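Local coordinates for protein decaprenyl diphosphate synthase (Rhodobacter capsulatus, PDB 3MZV) that probably elongates farnesyl diphosphate with isopentenyl diphosphate units, in a magnesium-dependent reaction, to a long all-trans polyprenyl diphosphate for the side chain of isoprenoid quinones, at residues 167-172 with 248-253; 261-266 with 279-284. One frame throughout, in Å; residues are numbered along the deposited sequence.

Contact 1 (167-172 with 248-253); sequences TTEDIY and PVIKAV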
loop_
_atom_site.group_PDB
_atom_site.type_symbol
_atom_site.label_atom_id
_atom_site.label_comp_id
_atom_site.label_asym_id
_atom_site.label_seq_id
_atom_site.Cartn_x
_atom_site.Cartn_y
_atom_site.Cartn_z
ATOM N N THR B 167 -8.402 18.043 20.332
ATOM C CA THR B 167 -7.208 18.162 19.459
ATOM C C THR B 167 -6.435 19.481 19.677
ATOM O O THR B 167 -6.967 20.587 19.563
ATOM C CB THR B 167 -7.580 18.019 17.989
ATOM O OG1 THR B 167 -8.287 16.805 17.783
ATOM C CG2 THR B 167 -6.334 18.023 17.042
ATOM N N THR B 168 -5.160 19.340 19.960
ATOM C CA THR B 168 -4.268 20.447 20.280
ATOM C C THR B 168 -3.461 20.818 19.055
ATOM O O THR B 168 -3.385 20.039 18.105
ATOM C CB THR B 168 -3.271 19.979 21.331
ATOM O OG1 THR B 168 -2.563 18.841 20.799
ATOM C CG2 THR B 168 -4.002 19.618 22.612
ATOM N N GLU B 169 -2.808 21.973 19.104
ATOM C CA GLU B 169 -1.869 22.368 18.027
ATOM C C GLU B 169 -0.743 21.331 17.830
ATOM O O GLU B 169 -0.318 21.084 16.719
ATOM C CB GLU B 169 -1.279 23.757 18.311
ATOM C CG GLU B 169 -2.336 24.897 18.272
ATOM C CD GLU B 169 -1.743 26.317 18.206
ATOM O OE1 GLU B 169 -0.616 26.486 17.723
ATOM O OE2 GLU B 169 -2.431 27.280 18.604
ATOM N N ASP B 170 -0.270 20.727 18.915
ATOM C CA ASP B 170 0.776 19.712 18.847
ATOM C C ASP B 170 0.283 18.504 18.052
ATOM O O ASP B 170 0.987 18.013 17.174
ATOM C CB ASP B 170 1.223 19.291 20.265
ATOM C CG ASP B 170 2.131 20.366 20.969
ATOM O OD1 ASP B 170 2.417 21.447 20.389
ATOM O OD2 ASP B 170 2.536 20.145 22.129
ATOM N N ILE B 171 -0.953 18.070 18.303
ATOM C CA ILE B 171 -1.539 16.954 17.545
ATOM C C ILE B 171 -1.692 17.303 16.096
ATOM O O ILE B 171 -1.389 16.479 15.212
ATOM C CB ILE B 171 -2.867 16.460 18.175
ATOM C CG1 ILE B 171 -2.538 15.838 19.526
ATOM C CG2 ILE B 171 -3.627 15.478 17.240
ATOM C CD1 ILE B 171 -3.723 15.558 20.449
ATOM N N TYR B 172 -2.159 18.532 15.827
ATOM C CA TYR B 172 -2.327 18.986 14.466
ATOM C C TYR B 172 -0.992 18.957 13.717
ATOM O O TYR B 172 -0.969 18.556 12.559
ATOM C CB TYR B 172 -2.963 20.384 14.413
ATOM C CG TYR B 172 -2.882 21.094 13.063
ATOM C CD1 TYR B 172 -3.702 20.739 12.033
ATOM C CD2 TYR B 172 -1.956 22.114 12.846
ATOM C CE1 TYR B 172 -3.639 21.366 10.817
ATOM C CE2 TYR B 172 -1.892 22.788 11.606
ATOM C CZ TYR B 172 -2.713 22.392 10.601
ATOM O OH TYR B 172 -2.664 23.027 9.345
ATOM N N PRO B 248 -6.841 26.776 12.176
ATOM C CA PRO B 248 -7.728 27.941 12.381
ATOM C C PRO B 248 -8.918 27.570 13.277
ATOM O O PRO B 248 -9.445 28.395 14.007
ATOM C CB PRO B 248 -8.220 28.273 10.980
ATOM C CG PRO B 248 -7.489 27.370 10.075
ATOM C CD PRO B 248 -6.687 26.440 10.753
ATOM N N VAL B 249 -9.339 26.305 13.225
ATOM C CA VAL B 249 -10.386 25.835 14.135
ATOM C C VAL B 249 -9.861 25.643 15.515
ATOM O O VAL B 249 -10.461 26.111 16.461
ATOM C CB VAL B 249 -11.036 24.527 13.662
ATOM C CG1 VAL B 249 -12.145 24.047 14.656
ATOM C CG2 VAL B 249 -11.579 24.685 12.244
ATOM N N ILE B 250 -8.749 24.904 15.658
ATOM C CA ILE B 250 -8.175 24.640 16.995
ATOM C C ILE B 250 -7.956 25.956 17.784
ATOM O O ILE B 250 -8.270 26.058 18.966
ATOM C CB ILE B 250 -6.826 23.908 16.847
ATOM C CG1 ILE B 250 -7.052 22.513 16.291
ATOM C CG2 ILE B 250 -6.068 23.884 18.173
ATOM C CD1 ILE B 250 -5.723 21.886 15.699
ATOM N N LYS B 251 -7.370 26.937 17.116
ATOM C CA LYS B 251 -7.091 28.227 17.765
ATOM C C LYS B 251 -8.386 28.936 18.183
ATOM O O LYS B 251 -8.431 29.542 19.225
ATOM C CB LYS B 251 -6.286 29.132 16.851
ATOM C CG LYS B 251 -4.822 28.749 16.731
ATOM C CD LYS B 251 -4.062 29.749 15.874
ATOM C CE LYS B 251 -2.566 29.402 15.712
ATOM N NZ LYS B 251 -1.838 29.502 17.003
ATOM N N ALA B 252 -9.448 28.842 17.393
ATOM C CA ALA B 252 -10.710 29.523 17.741
ATOM C C ALA B 252 -11.377 28.759 18.911
ATOM O O ALA B 252 -11.911 29.369 19.838
ATOM C CB ALA B 252 -11.619 29.625 16.498
ATOM N N VAL B 253 -11.315 27.434 18.895
ATOM C CA VAL B 253 -11.906 26.627 19.934
ATOM C C VAL B 253 -11.233 26.906 21.279
ATOM O O VAL B 253 -11.908 27.024 22.285
ATOM C CB VAL B 253 -11.857 25.129 19.629
ATOM C CG1 VAL B 253 -12.232 24.247 20.899
ATOM C CG2 VAL B 253 -12.789 24.806 18.444
#
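Ile-250 and Tyr-172 form the tight side of this contact, a joint of the all-helical isoprenoid synthase fold where helix 247-254 packs against the N-terminal end of helix 169-194. The CD1 methyl of Ile-250 comes to 3.4 Å from Tyr-172 CB, meeting the foot of the side chain, while its CG2 methyl lies 3.7 Å from Thr-167 O. The turn that receives them carries an N-cap: Thr-168 OG1 accepts the N-H of Ile-171 at 3.1 Å. Toward solvent the contact thins to two long, partly exposed chains. Glu-169 first lays CG 3.9 Å from Ile-250 CG2, then runs on extended to a salt bridge in which Lys-251 NZ meets OE2 at 2.8 Å, on the syn side and 30° out of the carboxylate plane. The bend at the last lysine torsion (chi4 -66°) turns NZ to the carboxylate; the two side chains cross at about a right angle. An alanine in place of Glu-169 would probably leave the Lys-251 ammonium without its mate here and take away the CG contact beside Ile-250 CG2. The chemistry thus divides: the buried apolar contact of Ile-250 lies on the inner side, and a single ion pair spans the outer.

Contact 2 (261-266 with 279-284); sequences RAFWKR and EHAMAL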
loop_
_atom_site.group_PDB
_atom_site.type_symbol
_atom_site.label_atom_id
_atom_site.label_comp_id
_atom_site.label_asym_id
_atom_site.label_seq_id
_atom_site.Cartn_x
_atom_site.Cartn_y
_atom_site.Cartn_z
ATOM N N ARG B 261 -18.247 27.693 22.408
ATOM C CA ARG B 261 -17.924 26.279 22.506
ATOM C C ARG B 261 -19.118 25.448 22.087
ATOM O O ARG B 261 -18.954 24.443 21.406
ATOM C CB ARG B 261 -17.499 25.930 23.927
ATOM C CG ARG B 261 -16.694 24.682 24.059
ATOM C CD ARG B 261 -16.022 24.574 25.479
ATOM N NE ARG B 261 -15.748 25.873 26.119
ATOM C CZ ARG B 261 -16.364 26.361 27.213
ATOM N NH1 ARG B 261 -17.303 25.673 27.867
ATOM N NH2 ARG B 261 -16.018 27.563 27.682
ATOM N N ALA B 262 -20.324 25.851 22.494
ATOM C CA ALA B 262 -21.534 25.169 22.066
ATOM C C ALA B 262 -21.704 25.185 20.537
ATOM O O ALA B 262 -22.122 24.192 19.947
ATOM C CB ALA B 262 -22.801 25.723 22.796
ATOM N N PHE B 263 -21.390 26.302 19.897
ATOM C CA PHE B 263 -21.377 26.353 18.431
ATOM C C PHE B 263 -20.383 25.350 17.851
ATOM O O PHE B 263 -20.736 24.557 16.985
ATOM C CB PHE B 263 -20.975 27.728 17.932
ATOM C CG PHE B 263 -20.646 27.771 16.470
ATOM C CD1 PHE B 263 -21.663 27.723 15.521
ATOM C CD2 PHE B 263 -19.344 27.758 16.044
ATOM C CE1 PHE B 263 -21.364 27.734 14.178
ATOM C CE2 PHE B 263 -19.032 27.797 14.685
ATOM C CZ PHE B 263 -20.055 27.782 13.749
ATOM N N TRP B 264 -19.156 25.389 18.329
ATOM C CA TRP B 264 -18.136 24.440 17.846
ATOM C C TRP B 264 -18.537 22.988 18.123
ATOM O O TRP B 264 -18.329 22.105 17.278
ATOM C CB TRP B 264 -16.745 24.725 18.428
ATOM C CG TRP B 264 -16.198 26.019 17.953
ATOM C CD1 TRP B 264 -15.940 27.089 18.710
ATOM C CD2 TRP B 264 -15.834 26.379 16.604
ATOM N NE1 TRP B 264 -15.475 28.124 17.946
ATOM C CE2 TRP B 264 -15.367 27.708 16.647
ATOM C CE3 TRP B 264 -15.837 25.699 15.368
ATOM C CZ2 TRP B 264 -14.932 28.383 15.522
ATOM C CZ3 TRP B 264 -15.394 26.350 14.254
ATOM C CH2 TRP B 264 -14.968 27.703 14.315
ATOM N N LYS B 265 -19.131 22.737 19.277
ATOM C CA LYS B 265 -19.610 21.413 19.623
ATOM C C LYS B 265 -20.664 20.913 18.611
ATOM O O LYS B 265 -20.596 19.750 18.115
ATOM C CB LYS B 265 -20.203 21.445 21.021
ATOM C CG LYS B 265 -20.056 20.198 21.830
ATOM C CD LYS B 265 -20.479 20.421 23.332
ATOM C CE LYS B 265 -19.508 21.405 24.094
ATOM N NZ LYS B 265 -18.504 20.690 24.995
ATOM N N ARG B 266 -21.610 21.798 18.305
ATOM C CA ARG B 266 -22.668 21.540 17.350
ATOM C C ARG B 266 -22.120 21.171 15.988
ATOM O O ARG B 266 -22.419 20.090 15.483
ATOM C CB ARG B 266 -23.634 22.748 17.220
ATOM C CG ARG B 266 -24.737 22.554 16.216
ATOM C CD ARG B 266 -25.823 23.584 16.343
ATOM N NE ARG B 266 -25.388 24.905 15.877
ATOM C CZ ARG B 266 -25.292 25.263 14.601
ATOM N NH1 ARG B 266 -24.932 26.500 14.297
ATOM N NH2 ARG B 266 -25.576 24.390 13.617
ATOM N N GLU B 279 -19.850 30.274 7.339
ATOM C CA GLU B 279 -19.629 31.719 7.470
ATOM C C GLU B 279 -19.600 32.132 8.934
ATOM O O GLU B 279 -18.792 32.969 9.311
ATOM C CB GLU B 279 -20.639 32.520 6.684
ATOM C CG GLU B 279 -20.558 32.201 5.152
ATOM C CD GLU B 279 -21.400 30.984 4.684
ATOM O OE1 GLU B 279 -21.661 30.013 5.438
ATOM O OE2 GLU B 279 -21.806 31.004 3.495
ATOM N N HIS B 280 -20.444 31.500 9.752
ATOM C CA HIS B 280 -20.405 31.751 11.195
ATOM C C HIS B 280 -19.067 31.336 11.744
ATOM O O HIS B 280 -18.516 32.027 12.583
ATOM C CB HIS B 280 -21.512 31.007 11.937
ATOM C CG HIS B 280 -22.887 31.530 11.661
ATOM N ND1 HIS B 280 -23.222 32.857 11.822
ATOM C CD2 HIS B 280 -24.023 30.898 11.281
ATOM C CE1 HIS B 280 -24.494 33.030 11.517
ATOM N NE2 HIS B 280 -25.010 31.859 11.192
ATOM N N ALA B 281 -18.528 30.208 11.288
ATOM C CA ALA B 281 -17.247 29.726 11.807
ATOM C C ALA B 281 -16.145 30.719 11.432
ATOM O O ALA B 281 -15.287 31.068 12.254
ATOM C CB ALA B 281 -16.929 28.320 11.261
ATOM N N MET B 282 -16.168 31.151 10.176
ATOM C CA MET B 282 -15.215 32.141 9.678
ATOM C C MET B 282 -15.298 33.447 10.502
ATOM O O MET B 282 -14.279 34.051 10.797
ATOM C CB MET B 282 -15.462 32.437 8.165
ATOM C CG MET B 282 -14.956 31.311 7.231
ATOM S SD MET B 282 -15.700 31.372 5.522
ATOM C CE MET B 282 -14.897 29.951 4.908
ATOM N N ALA B 283 -16.494 33.849 10.905
ATOM C CA ALA B 283 -16.666 35.056 11.700
ATOM C C ALA B 283 -16.003 34.900 13.073
ATOM O O ALA B 283 -15.353 35.849 13.552
ATOM C CB ALA B 283 -18.123 35.429 11.848
ATOM N N LEU B 284 -16.116 33.719 13.682
ATOM C CA LEU B 284 -15.434 33.492 14.961
ATOM C C LEU B 284 -13.912 33.482 14.805
ATOM O O LEU B 284 -13.160 34.006 15.659
ATOM C CB LEU B 284 -15.881 32.186 15.636
ATOM C CG LEU B 284 -17.354 32.172 16.125
ATOM C CD1 LEU B 284 -17.659 30.872 16.849
ATOM C CD2 LEU B 284 -17.648 33.450 17.048
#
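The helical segments 261-266 and 279-284 run roughly antiparallel, Trp-264 and Ala-281 bringing their CA atoms nearest, with the axes 11.4 Å apart at closest approach and 140° between their directions. Aromatic rings bridge that wide separation. Phe-263 and Trp-264 are neighbours in sequence yet leave the backbone differently: CG of Phe-263 stands anti to the backbone N (chi1 167°), whereas CG of Trp-264 lies beside its own backbone N (chi1 -66°). The two rings are thereby brought together, and Phe-263 CD2 sits 3.8 Å above the centre of the indole. From the other helix Leu-284 slides past both, antiparallel to each, so that its CD1 methyl touches Phe-263 CD2 at 3.6 Å and Trp-264 NE1 at 3.7 Å. One turn earlier, Ala-281 offers only a methyl; its small size lets the far end of the indole approach, with CH2 of Trp-264 3.7 Å from CB of Ala-281. Phe-263 CZ reaches the backbone of the same turn, 3.8 Å from Ala-281 N, and His-280 adds its CB at the more exposed margin. The pair is a helical hairpin across whose connection Arg-266 NH2 forms a salt bridge with Asp-277 OD2. Helix 247-254 packs on the face of the indole turned away from Phe-263, through Val-249, Ala-252 and Val-253, and Met-285 adds a further contact to Trp-264.

Overall arrangement
Contacts 1 and 2 illustrate how successive helices are linked in an all-helical fold: their centres are 14 Å apart, and helix 247-254 joins them by using different faces. Ile-250 and Lys-251 look to contact 1, whereas Val-253 CG2 packs 3.7 Å from Trp-264 CG and Ala-252 CB 3.7 Å from Trp-264 CZ2, passing the packing on to contact 2. The centre of contact 1 lies about 19 Å from the centre of the chain, that of the more peripheral contact 2 about 27 Å. Contact 1 probably borders the catalytic region: Tyr-172 OH hydrogen-bonds to Asp-221, which by sequence belongs to the second aspartate-rich motif of this family, consistent with magnesium-diphosphate binding as in relatives.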